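Local coordinates for Lmo2125 protein (Listeria monocytogenes serovar 1/2a, PDB 5TU0), which binds maltose as an extracellular solute-binding lipoprotein and probably delivers it to a membrane transporter for uptake, at residues Q97-I102 with P269-K274; D134-S139 with T203-D208; A158-F163 with Y167-G172; Q340-P343 with E347-E350; F360-G365 with Q370-D375. The protein carries 2 engineered substitutions. All coordinates share one frame; numbering follows the deposited sequence. Where two conformers were deposited one is given.

Interaction 1 lies nearest the chain's centre, about 9 Å from it, and rests on one amide-to-carbonyl hydrogen bond beside the bound sugar. Interactions 3 and 4 touch its 269-274 segment: the ring of F270 lies against Y167, and the backbone of Q340 pairs with P269 and A271. Interaction 3 is aromatic and aliphatic packing, interaction 4 largely methionine against proline. Interactions 2 and 5 lie farther out, each about 25 Å from the centre, though their touching residues, like those of the others, are mostly buried. Interaction 2 wedges one tryptophan against a helix end, and interaction 5 joins two helices by small side chains and a water. Interactions 4 and 5 share helix 348-363.

Interaction 1: residues Q97-I102 with P269-K274; sequences QKQVTI and PFAGGK
A271 is where P269-K274 meets Q97-I102, through the side-chain amide of Q99. Just before it, F270 turns its ring elsewhere, to stack on Y167, while its carbonyl oxygen accepts from T115. The carbonyl of A271 then takes the Q99 amide: NE2 of Q99 lies 2.8 Å from O of A271, with an N-H...O angle of 159°. The oxygen lies close to the plane of the Q99 amide, but the donor stands above the plane of the A271 carbonyl, 53° out of it. The methyl of A271 adds to the contact, its CB 3.5 Å from NE2 of Q99. A bend at chi2 (-78°) folds the Q99 chain and carries its amide to this carbonyl. The same NE2 also bonds to the hydroxyl of Y336, which probably fixes the amide's rotation. G272 follows, close to a bound glucose of the maltose. Here the 97-99 part of helix 94-99 is tied to the chain leading into the strand that runs through 272-278, a strand of the mixed sheet that pairs with strands 64-68 and 105-121, with helices 69-77 and 327-336 packing alongside.

Interaction 2: residues D134-S139 with T203-D208; sequences DLETLS and TKWFQD
This is a helix-to-helix packing contact in the solute-binding protein fold, where W205 of helix 193-208 reaches across to the C-terminal end of helix 132-138. It lies toward the outside of the molecule, about 25 Å from its centre, yet most of the touching residues are buried. The benzene end of the indole does the touching. Its CH2 comes 3.5 Å from O of L135, a carbonyl oxygen at the ring's edge and near its plane, and 4.1 Å from CB of L135. E136 reaches the same end of the indole with its methylene, CG lying 3.8 Å from CZ2 of W205. With its chain extended beyond CG, E136 carries its carboxylate past the ring to Y201, N262 and K133. The ring nitrogen of W205 also bonds to the Y201 hydroxyl, so this one tyrosine links the polar parts of both side chains. F156 meets the indole edge-to-face. S139 closes the contact just beyond the helix, its CB 3.7 Å from CZ3 of W205. Its chi1 of 80° sets OG between the backbone N and the carbonyl carbon, where OG donates to O of E136 at 2.7 Å.

Interaction 3: residues A158-F163 with Y167-G172; sequences AKWTDF and YGLLAG
F163 and Y167 are joined by a backbone hydrogen bond in the first turn of helix 163-172, Y167 N to F163 O at 2.9 Å. Both side chains have CG anti to the backbone N (chi1 -178° and 175°), which lays them side by side and pointing the same way. Over one face of the F163 ring sits CB of Y167, a CH-pi contact 4.1 Å from the ring centroid. The two rings meet obliquely, planes at 66°, with CZ of F163 3.4 Å from CD1 of Y167. At the edge of the F163 ring lies CD2 of L170, a looser contact of 4.5 Å to CE1 of F163. This is the start of a helix preceded by a type I turn, K159 to D162: D162 is the N-cap, its OD1 taking the backbone N of Y164, while its OD2 forms a salt bridge with NZ of K159. W160, in the same turn, is held between two methyls, CB of A158 on one face and CD2 of L169 on the other. The L169 methyl lies 3.9 Å from the centroid of the six-membered ring of W160, almost on its normal. NE1 of W160 bonds to the hydroxyl of Y267.

Interaction 4: residues Q340-P343 with E347-E350; sequences QPMP and EMSE
The contact between Q340-P343 and E347-E350 is apolar, and M348 reaches both M342 and P343. Sulfur against the proline ring comes first: SD of M348 sits over one face of the P343 ring, offset toward its CB-CG-CD edge and 3.9 Å from CD of P343. The methionine chain leaves with CG anti to the backbone N (chi1 -175°) and bends at chi2 (63°), which turns SD onto the ring. Methionine against methionine is the second kind. The terminal methyl CE of M348 meets CG of M342 at 3.9 Å, and the two side chains cross at about a right angle. M342 itself bends only at chi3, beyond the CG that is touched.

The third kind is side chain against backbone. The carbonyl oxygen of P343 faces the aliphatic part of M348, 3.6 Å from its CG. Q340-P343 lie in the loop between helix 327-336 and helix 348-363, and the contact packs the loop against the weakly bonded N-terminal part of helix 348-363. The side chain of M342 lies about 5 Å from a bound glucose and touches Y164, one of the residues of the sugar pocket, as well as F270, so the loop borders the maltose site. On the far side of the turn the groups are polar: E350 makes a salt bridge to K387 through OE1, and S349 OG hydrogen-bonds with the hydroxyl of Y388. Within E347-E350, E350 N bonds to E347 O at 3.1 Å in this weakly bonded helical part.

Interaction 5: residues F360-G365 with Q370-D375; sequences FDAASG and QPSADD. Engineered in segment 370-375: P371 (natural residue Gln).
D361 and A362 are the residues of F360-G365 that meet the other helix, both at the hydroxyl of S372. Just ahead of them, F360 lays one ring face over CB of S364, and its carbonyl oxygen accepts both the N and the OG of S364, which reach it from opposite faces of its plane. In D361 the methylene does the touching, CB standing 3.4 Å from OG of S372. Its carboxylate goes further by way of a water that donates to OD2 of D361 (2.9 Å) and to O of S372 (2.7 Å). OD2 of D361 also forms a salt bridge with K367, which pairs with D375 as well; this lysine would probably offset the two like charges near each other. The pair of segments forms a helical hairpin, helix 348-363 followed by helix 369-387, with a short turn between them. A362 adds its methyl, CB lying 3.9 Å from OG of S372. With chi1 of -175°, that OG is anti to its backbone N and bonds to O of L358, one turn back along the first helix. A363 gives its carbonyl oxygen to Q207. At G365 a Schellman motif ends the first helix, with G365 N bonded to O of A362 at 3.0 Å and phi positive (72°).

Interaction 1: residues Q97-I102 with P269-K274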
# COMPACT_ATOMS: atom_id res chain seq x y z
N GLN A 97 -5.94 11.13 -7.68
CA GLN A 97 -5.42 12.49 -7.81
C GLN A 97 -4.95 12.95 -6.43
O GLN A 97 -3.90 13.55 -6.30
CB GLN A 97 -6.51 13.42 -8.33
CG GLN A 97 -6.99 13.05 -9.72
CD GLN A 97 -8.15 13.91 -10.19
OE1 GLN A 97 -8.11 15.14 -10.10
NE2 GLN A 97 -9.18 13.26 -10.71
N LYS A 98 -5.72 12.63 -5.38
CA LYS A 98 -5.34 12.96 -4.00
C LYS A 98 -4.00 12.31 -3.56
O LYS A 98 -3.27 12.87 -2.74
CB LYS A 98 -6.49 12.57 -3.06
CG LYS A 98 -6.24 12.72 -1.57
CD LYS A 98 -7.46 12.25 -0.78
CE LYS A 98 -7.19 12.15 0.72
NZ LYS A 98 -6.74 13.45 1.29
N GLN A 99 -3.69 11.13 -4.10
CA GLN A 99 -2.46 10.38 -3.78
C GLN A 99 -1.17 11.14 -4.10
O GLN A 99 -0.15 10.94 -3.46
CB GLN A 99 -2.39 9.09 -4.60
CG GLN A 99 -3.41 8.03 -4.27
CD GLN A 99 -3.07 7.26 -3.01
OE1 GLN A 99 -2.31 7.72 -2.17
NE2 GLN A 99 -3.64 6.08 -2.88
N VAL A 100 -1.23 11.96 -5.14
CA VAL A 100 -0.06 12.70 -5.60
C VAL A 100 -0.17 14.19 -5.28
O VAL A 100 0.59 15.00 -5.82
CB VAL A 100 0.11 12.52 -7.14
CG1 VAL A 100 0.45 11.08 -7.47
CG2 VAL A 100 -1.14 12.95 -7.89
N THR A 101 -1.07 14.54 -4.36
CA THR A 101 -1.33 15.93 -4.03
C THR A 101 -1.07 16.25 -2.55
O THR A 101 -1.42 15.47 -1.66
CB THR A 101 -2.82 16.29 -4.37
OG1 THR A 101 -3.09 16.02 -5.76
CG2 THR A 101 -3.13 17.74 -4.07
N ILE A 102 -0.43 17.40 -2.30
CA ILE A 102 -0.22 17.90 -0.94
C ILE A 102 -0.31 19.42 -1.01
O ILE A 102 0.19 20.01 -1.97
CB ILE A 102 1.10 17.42 -0.30
CG1 ILE A 102 1.09 17.69 1.22
CG2 ILE A 102 2.31 18.08 -0.95
CD1 ILE A 102 2.22 17.05 1.98
N PRO A 269 -8.30 -0.74 4.19
CA PRO A 269 -6.85 -0.64 4.29
C PRO A 269 -6.28 0.60 3.62
O PRO A 269 -7.03 1.31 2.98
CB PRO A 269 -6.38 -1.89 3.56
CG PRO A 269 -7.40 -2.07 2.49
CD PRO A 269 -8.70 -1.68 3.13
N PHE A 270 -4.99 0.86 3.79
CA PHE A 270 -4.35 1.98 3.10
C PHE A 270 -4.33 1.71 1.58
O PHE A 270 -4.09 0.58 1.15
CB PHE A 270 -2.90 2.20 3.57
CG PHE A 270 -2.79 2.75 4.97
CD1 PHE A 270 -3.37 3.96 5.30
CD2 PHE A 270 -2.08 2.06 5.94
CE1 PHE A 270 -3.26 4.47 6.59
CE2 PHE A 270 -1.98 2.56 7.23
CZ PHE A 270 -2.56 3.77 7.55
N ALA A 271 -4.60 2.75 0.81
CA ALA A 271 -4.56 2.69 -0.66
C ALA A 271 -3.13 3.03 -1.07
O ALA A 271 -2.75 4.21 -1.05
CB ALA A 271 -5.54 3.69 -1.26
N GLY A 272 -2.34 2.03 -1.43
CA GLY A 272 -0.94 2.23 -1.80
C GLY A 272 -0.76 2.26 -3.30
O GLY A 272 -1.73 2.24 -4.08
N GLY A 273 0.49 2.32 -3.70
CA GLY A 273 0.82 2.35 -5.13
C GLY A 273 2.00 3.25 -5.42
O GLY A 273 2.71 3.66 -4.51
N LYS A 274 2.17 3.55 -6.71
CA LYS A 274 3.29 4.32 -7.18
C LYS A 274 2.88 5.32 -8.26
O LYS A 274 1.92 5.09 -9.03
CB LYS A 274 4.36 3.39 -7.76
CG LYS A 274 4.91 2.33 -6.82
CD LYS A 274 6.05 1.57 -7.51
CE LYS A 274 6.59 0.37 -6.73
NZ LYS A 274 5.69 -0.79 -6.90

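Interaction 2: residues D134-S139 with T203-D208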
# COMPACT_ATOMS: atom_id res chain seq x y z
N ASP A 134 -17.39 -15.89 8.69
CA ASP A 134 -16.89 -17.10 8.02
C ASP A 134 -15.47 -17.44 8.50
O ASP A 134 -15.16 -18.60 8.75
CB ASP A 134 -16.85 -16.96 6.50
CG ASP A 134 -18.21 -16.72 5.87
OD1 ASP A 134 -19.26 -17.03 6.50
OD2 ASP A 134 -18.23 -16.20 4.72
N LEU A 135 -14.63 -16.42 8.65
CA LEU A 135 -13.29 -16.63 9.19
C LEU A 135 -13.34 -17.11 10.64
O LEU A 135 -12.52 -17.95 11.03
CB LEU A 135 -12.44 -15.36 9.12
CG LEU A 135 -12.11 -14.82 7.73
CD1 LEU A 135 -11.41 -13.47 7.85
CD2 LEU A 135 -11.26 -15.82 6.93
N GLU A 136 -14.26 -16.59 11.45
CA GLU A 136 -14.38 -17.02 12.85
C GLU A 136 -14.72 -18.53 12.90
O GLU A 136 -14.17 -19.27 13.73
CB GLU A 136 -15.43 -16.19 13.61
CG GLU A 136 -14.99 -14.74 13.84
CD GLU A 136 -16.07 -13.85 14.43
OE1 GLU A 136 -17.11 -14.38 14.87
OE2 GLU A 136 -15.90 -12.61 14.42
N THR A 137 -15.61 -18.98 12.02
CA THR A 137 -15.99 -20.40 12.00
C THR A 137 -14.82 -21.25 11.48
O THR A 137 -14.60 -22.37 11.97
CB THR A 137 -17.25 -20.65 11.16
OG1 THR A 137 -17.01 -20.32 9.79
CG2 THR A 137 -18.39 -19.82 11.70
N LEU A 138 -14.09 -20.72 10.51
CA LEU A 138 -12.91 -21.39 9.98
C LEU A 138 -11.88 -21.59 11.10
O LEU A 138 -11.23 -22.64 11.18
CB LEU A 138 -12.35 -20.54 8.85
CG LEU A 138 -11.15 -20.97 8.04
CD1 LEU A 138 -11.40 -22.32 7.38
CD2 LEU A 138 -10.87 -19.89 7.01
N SER A 139 -11.78 -20.61 12.00
CA SER A 139 -10.82 -20.68 13.12
C SER A 139 -11.19 -21.72 14.18
O SER A 139 -10.45 -21.87 15.14
CB SER A 139 -10.67 -19.35 13.86
OG SER A 139 -11.74 -19.12 14.78
N THR A 203 -8.11 -7.99 19.52
CA THR A 203 -7.67 -8.58 20.76
C THR A 203 -8.31 -9.96 20.96
O THR A 203 -7.66 -10.86 21.51
CB THR A 203 -7.94 -7.60 21.93
OG1 THR A 203 -7.20 -6.37 21.70
CG2 THR A 203 -7.51 -8.18 23.25
N LYS A 204 -9.55 -10.13 20.51
CA LYS A 204 -10.23 -11.44 20.64
C LYS A 204 -9.47 -12.51 19.84
O LYS A 204 -9.30 -13.64 20.32
CB LYS A 204 -11.69 -11.37 20.16
CG LYS A 204 -12.61 -10.39 20.88
CD LYS A 204 -12.88 -10.74 22.33
CE LYS A 204 -13.90 -9.78 22.93
NZ LYS A 204 -13.98 -9.94 24.42
N TRP A 205 -9.02 -12.16 18.63
CA TRP A 205 -8.24 -13.10 17.83
C TRP A 205 -6.90 -13.43 18.51
O TRP A 205 -6.54 -14.60 18.66
CB TRP A 205 -8.01 -12.59 16.41
CG TRP A 205 -9.23 -12.76 15.52
CD1 TRP A 205 -10.29 -11.90 15.38
CD2 TRP A 205 -9.49 -13.87 14.64
NE1 TRP A 205 -11.20 -12.41 14.48
CE2 TRP A 205 -10.73 -13.62 14.01
CE3 TRP A 205 -8.80 -15.05 14.34
CZ2 TRP A 205 -11.30 -14.51 13.09
CZ3 TRP A 205 -9.36 -15.94 13.43
CH2 TRP A 205 -10.60 -15.65 12.80
N PHE A 206 -6.19 -12.40 18.96
CA PHE A 206 -4.91 -12.61 19.68
C PHE A 206 -5.03 -13.46 20.93
O PHE A 206 -4.22 -14.38 21.15
CB PHE A 206 -4.29 -11.28 20.10
CG PHE A 206 -3.65 -10.54 18.98
CD1 PHE A 206 -2.49 -11.05 18.42
CD2 PHE A 206 -4.15 -9.32 18.53
CE1 PHE A 206 -1.85 -10.38 17.40
CE2 PHE A 206 -3.52 -8.66 17.50
CZ PHE A 206 -2.37 -9.18 16.94
N GLN A 207 -6.05 -13.15 21.73
CA GLN A 207 -6.23 -13.78 23.03
C GLN A 207 -6.98 -15.13 23.03
O GLN A 207 -6.63 -16.01 23.83
CB GLN A 207 -6.89 -12.77 23.99
CG GLN A 207 -5.97 -11.62 24.38
CD GLN A 207 -4.83 -12.07 25.30
OE1 GLN A 207 -5.07 -12.75 26.30
NE2 GLN A 207 -3.60 -11.66 24.99
N ASP A 208 -7.95 -15.31 22.13
CA ASP A 208 -8.77 -16.53 22.11
C ASP A 208 -8.49 -17.54 21.01
O ASP A 208 -8.91 -18.69 21.13
CB ASP A 208 -10.25 -16.17 21.97
CG ASP A 208 -10.74 -15.24 23.05
OD1 ASP A 208 -10.07 -15.08 24.08
OD2 ASP A 208 -11.82 -14.67 22.87

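Interaction 3: residues A158-F163 with Y167-G172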
# COMPACT_ATOMS: atom_id res chain seq x y z
N ALA A 158 -3.58 -12.90 10.41
CA ALA A 158 -3.30 -11.52 9.93
C ALA A 158 -2.27 -10.89 10.87
O ALA A 158 -2.37 -11.03 12.09
CB ALA A 158 -4.56 -10.69 9.88
N LYS A 159 -1.29 -10.18 10.30
CA LYS A 159 -0.23 -9.56 11.09
C LYS A 159 -0.73 -8.29 11.78
O LYS A 159 -0.23 -7.17 11.54
CB LYS A 159 0.97 -9.26 10.19
CG LYS A 159 2.26 -8.95 10.93
CD LYS A 159 3.29 -8.31 10.01
CE LYS A 159 4.54 -7.92 10.78
NZ LYS A 159 5.45 -7.06 9.97
N TRP A 160 -1.69 -8.46 12.68
CA TRP A 160 -2.30 -7.30 13.31
C TRP A 160 -1.44 -6.51 14.32
O TRP A 160 -1.86 -5.43 14.74
CB TRP A 160 -3.70 -7.61 13.86
CG TRP A 160 -4.77 -7.76 12.78
CD1 TRP A 160 -4.77 -7.20 11.52
CD2 TRP A 160 -6.05 -8.37 12.94
NE1 TRP A 160 -5.94 -7.50 10.87
CE2 TRP A 160 -6.75 -8.21 11.72
CE3 TRP A 160 -6.66 -9.06 13.98
CZ2 TRP A 160 -8.03 -8.72 11.52
CZ3 TRP A 160 -7.93 -9.58 13.78
CH2 TRP A 160 -8.60 -9.41 12.56
N THR A 161 -0.25 -7.00 14.66
CA THR A 161 0.67 -6.21 15.50
C THR A 161 1.26 -5.06 14.67
O THR A 161 1.77 -4.09 15.22
CB THR A 161 1.83 -7.03 16.08
OG1 THR A 161 2.48 -7.76 15.03
CG2 THR A 161 1.32 -8.00 17.12
N ASP A 162 1.21 -5.22 13.34
CA ASP A 162 1.73 -4.23 12.41
C ASP A 162 0.57 -3.29 12.03
O ASP A 162 -0.41 -3.71 11.40
CB ASP A 162 2.31 -4.96 11.18
CG ASP A 162 3.06 -4.04 10.22
OD1 ASP A 162 2.69 -2.87 10.06
OD2 ASP A 162 4.02 -4.53 9.58
N PHE A 163 0.68 -2.02 12.41
CA PHE A 163 -0.36 -1.05 12.12
C PHE A 163 -0.68 -0.94 10.64
O PHE A 163 -1.80 -0.64 10.28
CB PHE A 163 0.01 0.31 12.69
CG PHE A 163 -1.02 1.36 12.47
CD1 PHE A 163 -2.26 1.25 13.09
CD2 PHE A 163 -0.74 2.50 11.72
CE1 PHE A 163 -3.22 2.23 12.91
CE2 PHE A 163 -1.71 3.47 11.54
CZ PHE A 163 -2.94 3.34 12.14
N TYR A 167 -4.61 -1.28 10.41
CA TYR A 167 -5.31 -0.01 10.21
C TYR A 167 -6.68 -0.16 9.57
O TYR A 167 -7.65 0.43 10.05
CB TYR A 167 -4.49 0.99 9.39
CG TYR A 167 -5.31 2.22 9.10
CD1 TYR A 167 -5.69 3.08 10.13
CD2 TYR A 167 -5.76 2.51 7.82
CE1 TYR A 167 -6.46 4.19 9.89
CE2 TYR A 167 -6.53 3.63 7.57
CZ TYR A 167 -6.87 4.46 8.62
OH TYR A 167 -7.64 5.57 8.40
N GLY A 168 -6.77 -0.97 8.52
CA GLY A 168 -8.04 -1.19 7.85
C GLY A 168 -9.15 -1.78 8.70
O GLY A 168 -10.32 -1.60 8.39
N LEU A 169 -8.78 -2.45 9.78
CA LEU A 169 -9.75 -3.00 10.71
C LEU A 169 -10.32 -1.85 11.54
O LEU A 169 -11.52 -1.70 11.69
CB LEU A 169 -9.07 -4.03 11.63
CG LEU A 169 -9.87 -4.58 12.80
CD1 LEU A 169 -11.12 -5.29 12.32
CD2 LEU A 169 -9.00 -5.49 13.65
N LEU A 170 -9.43 -1.04 12.10
CA LEU A 170 -9.86 0.11 12.90
C LEU A 170 -10.68 1.09 12.03
O LEU A 170 -11.71 1.61 12.44
CB LEU A 170 -8.64 0.83 13.52
CG LEU A 170 -8.03 0.23 14.79
CD1 LEU A 170 -7.63 -1.22 14.64
CD2 LEU A 170 -6.88 1.12 15.23
N ALA A 171 -10.22 1.29 10.79
CA ALA A 171 -10.89 2.19 9.90
C ALA A 171 -12.27 1.64 9.47
O ALA A 171 -13.22 2.39 9.29
CB ALA A 171 -10.02 2.49 8.68
N GLY A 172 -12.37 0.31 9.34
CA GLY A 172 -13.65 -0.31 8.96
C GLY A 172 -14.71 -0.05 10.02
O GLY A 172 -15.92 -0.06 9.72

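Interaction 4: residues Q340-P343 with E347-E350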
# COMPACT_ATOMS: atom_id res chain seq x y z
N GLN A 340 -8.30 3.82 1.65
CA GLN A 340 -8.07 5.27 1.72
C GLN A 340 -6.59 5.59 1.68
O GLN A 340 -5.78 4.83 2.20
CB GLN A 340 -8.68 5.92 2.96
CG GLN A 340 -8.30 5.31 4.29
CD GLN A 340 -9.24 4.21 4.69
OE1 GLN A 340 -9.41 3.24 3.97
NE2 GLN A 340 -9.86 4.36 5.85
N PRO A 341 -6.23 6.73 1.07
CA PRO A 341 -4.81 7.08 1.05
C PRO A 341 -4.24 7.26 2.46
O PRO A 341 -4.93 7.79 3.34
CB PRO A 341 -4.79 8.44 0.32
CG PRO A 341 -6.04 8.50 -0.45
CD PRO A 341 -7.04 7.67 0.27
N MET A 342 -3.02 6.81 2.65
CA MET A 342 -2.31 7.03 3.88
C MET A 342 -2.00 8.53 3.89
O MET A 342 -1.65 9.07 2.84
CB MET A 342 -1.00 6.25 3.87
CG MET A 342 -0.14 6.43 5.11
SD MET A 342 1.49 5.66 4.99
CE MET A 342 1.05 3.94 4.71
N PRO A 343 -2.12 9.21 5.05
CA PRO A 343 -1.74 10.63 5.06
C PRO A 343 -0.32 10.82 4.57
O PRO A 343 0.56 10.01 4.91
CB PRO A 343 -1.85 11.01 6.55
CG PRO A 343 -2.86 10.04 7.11
CD PRO A 343 -2.63 8.76 6.36
N GLU A 347 3.68 14.83 9.63
CA GLU A 347 3.33 14.31 10.95
C GLU A 347 3.01 12.80 10.98
O GLU A 347 2.91 12.22 12.05
CB GLU A 347 2.17 15.11 11.56
CG GLU A 347 2.47 16.58 11.91
CD GLU A 347 2.38 17.58 10.76
OE1 GLU A 347 2.23 17.19 9.57
OE2 GLU A 347 2.47 18.79 11.09
N MET A 348 2.82 12.20 9.81
CA MET A 348 2.54 10.76 9.71
C MET A 348 3.71 9.96 10.29
O MET A 348 3.54 8.86 10.82
CB MET A 348 2.28 10.34 8.25
CG MET A 348 1.86 8.89 8.08
SD MET A 348 0.28 8.52 8.88
CE MET A 348 0.40 6.72 9.01
N SER A 349 4.91 10.53 10.23
CA SER A 349 6.08 9.87 10.78
C SER A 349 5.93 9.55 12.27
O SER A 349 6.50 8.59 12.73
CB SER A 349 7.35 10.70 10.56
OG SER A 349 7.30 11.89 11.31
N GLU A 350 5.12 10.33 13.01
CA GLU A 350 4.95 10.13 14.45
C GLU A 350 3.90 9.07 14.77
O GLU A 350 3.86 8.54 15.86
CB GLU A 350 4.60 11.46 15.12
CG GLU A 350 5.60 12.56 14.77
CD GLU A 350 7.04 12.14 15.02
OE1 GLU A 350 7.33 11.60 16.11
OE2 GLU A 350 7.87 12.34 14.11

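Interaction 5: residues F360-G365 with Q370-D375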
# COMPACT_ATOMS: atom_id res chain seq x y z
N PHE A 360 -0.09 -3.45 20.31
CA PHE A 360 0.58 -4.44 21.14
C PHE A 360 0.10 -4.52 22.58
O PHE A 360 -0.10 -5.64 23.11
CB PHE A 360 2.09 -4.30 21.15
CG PHE A 360 2.76 -5.38 21.98
CD1 PHE A 360 3.00 -6.63 21.44
CD2 PHE A 360 3.11 -5.15 23.30
CE1 PHE A 360 3.57 -7.66 22.20
CE2 PHE A 360 3.66 -6.17 24.08
CZ PHE A 360 3.91 -7.41 23.51
N ASP A 361 -0.05 -3.37 23.23
CA ASP A 361 -0.45 -3.36 24.64
C ASP A 361 -1.79 -4.09 24.86
O ASP A 361 -1.97 -4.77 25.86
CB ASP A 361 -0.46 -1.95 25.22
CG ASP A 361 0.95 -1.30 25.27
OD1 ASP A 361 1.97 -1.99 25.03
OD2 ASP A 361 1.02 -0.09 25.56
N ALA A 362 -2.70 -3.96 23.89
CA ALA A 362 -3.99 -4.65 23.92
C ALA A 362 -3.87 -6.09 23.44
O ALA A 362 -4.43 -7.00 24.07
CB ALA A 362 -5.01 -3.89 23.09
N ALA A 363 -3.14 -6.32 22.35
CA ALA A 363 -2.99 -7.66 21.80
C ALA A 363 -2.42 -8.64 22.84
O ALA A 363 -2.84 -9.80 22.94
CB ALA A 363 -2.09 -7.61 20.57
N SER A 364 -1.48 -8.14 23.64
CA SER A 364 -0.82 -8.92 24.68
C SER A 364 -1.59 -9.04 25.99
O SER A 364 -1.12 -9.71 26.91
CB SER A 364 0.56 -8.31 24.97
OG SER A 364 0.44 -7.06 25.61
N GLY A 365 -2.75 -8.41 26.09
CA GLY A 365 -3.53 -8.44 27.33
C GLY A 365 -2.93 -7.61 28.44
O GLY A 365 -3.30 -7.76 29.61
N GLN A 370 -9.23 0.45 25.38
CA GLN A 370 -9.41 1.91 25.53
C GLN A 370 -8.12 2.66 26.01
O GLN A 370 -7.68 3.60 25.34
CB GLN A 370 -10.62 2.23 26.42
CG GLN A 370 -10.97 3.71 26.50
CD GLN A 370 -11.59 4.24 25.23
OE1 GLN A 370 -12.50 3.64 24.69
NE2 GLN A 370 -11.10 5.37 24.75
N PRO A 371 -7.54 2.26 27.17
CA PRO A 371 -6.29 2.93 27.61
C PRO A 371 -5.12 2.66 26.69
O PRO A 371 -4.23 3.49 26.58
CB PRO A 371 -6.03 2.34 28.99
CG PRO A 371 -6.85 1.11 29.07
CD PRO A 371 -8.04 1.34 28.20
N SER A 372 -5.11 1.50 26.03
CA SER A 372 -4.04 1.20 25.09
C SER A 372 -4.04 2.27 23.98
O SER A 372 -2.98 2.80 23.61
CB SER A 372 -4.22 -0.19 24.49
OG SER A 372 -3.13 -0.54 23.65
N ALA A 373 -5.23 2.57 23.48
CA ALA A 373 -5.40 3.55 22.42
C ALA A 373 -5.20 4.97 22.92
O ALA A 373 -4.53 5.76 22.27
CB ALA A 373 -6.77 3.41 21.79
N ASP A 374 -5.77 5.29 24.09
CA ASP A 374 -5.62 6.63 24.67
C ASP A 374 -4.16 6.96 24.97
O ASP A 374 -3.70 8.08 24.67
CB ASP A 374 -6.46 6.79 25.95
CG ASP A 374 -7.95 6.84 25.67
OD1 ASP A 374 -8.35 7.10 24.52
OD2 ASP A 374 -8.74 6.62 26.60
N ASP A 375 -3.43 6.00 25.55
CA ASP A 375 -2.02 6.21 25.90
C ASP A 375 -1.16 6.44 24.65
O ASP A 375 -0.31 7.32 24.64
CB ASP A 375 -1.47 5.03 26.72
CG ASP A 375 -2.13 4.90 28.10
OD1 ASP A 375 -2.81 5.83 28.55
OD2 ASP A 375 -1.96 3.83 28.75
O HOH W 1 -0.52 2.13 24.63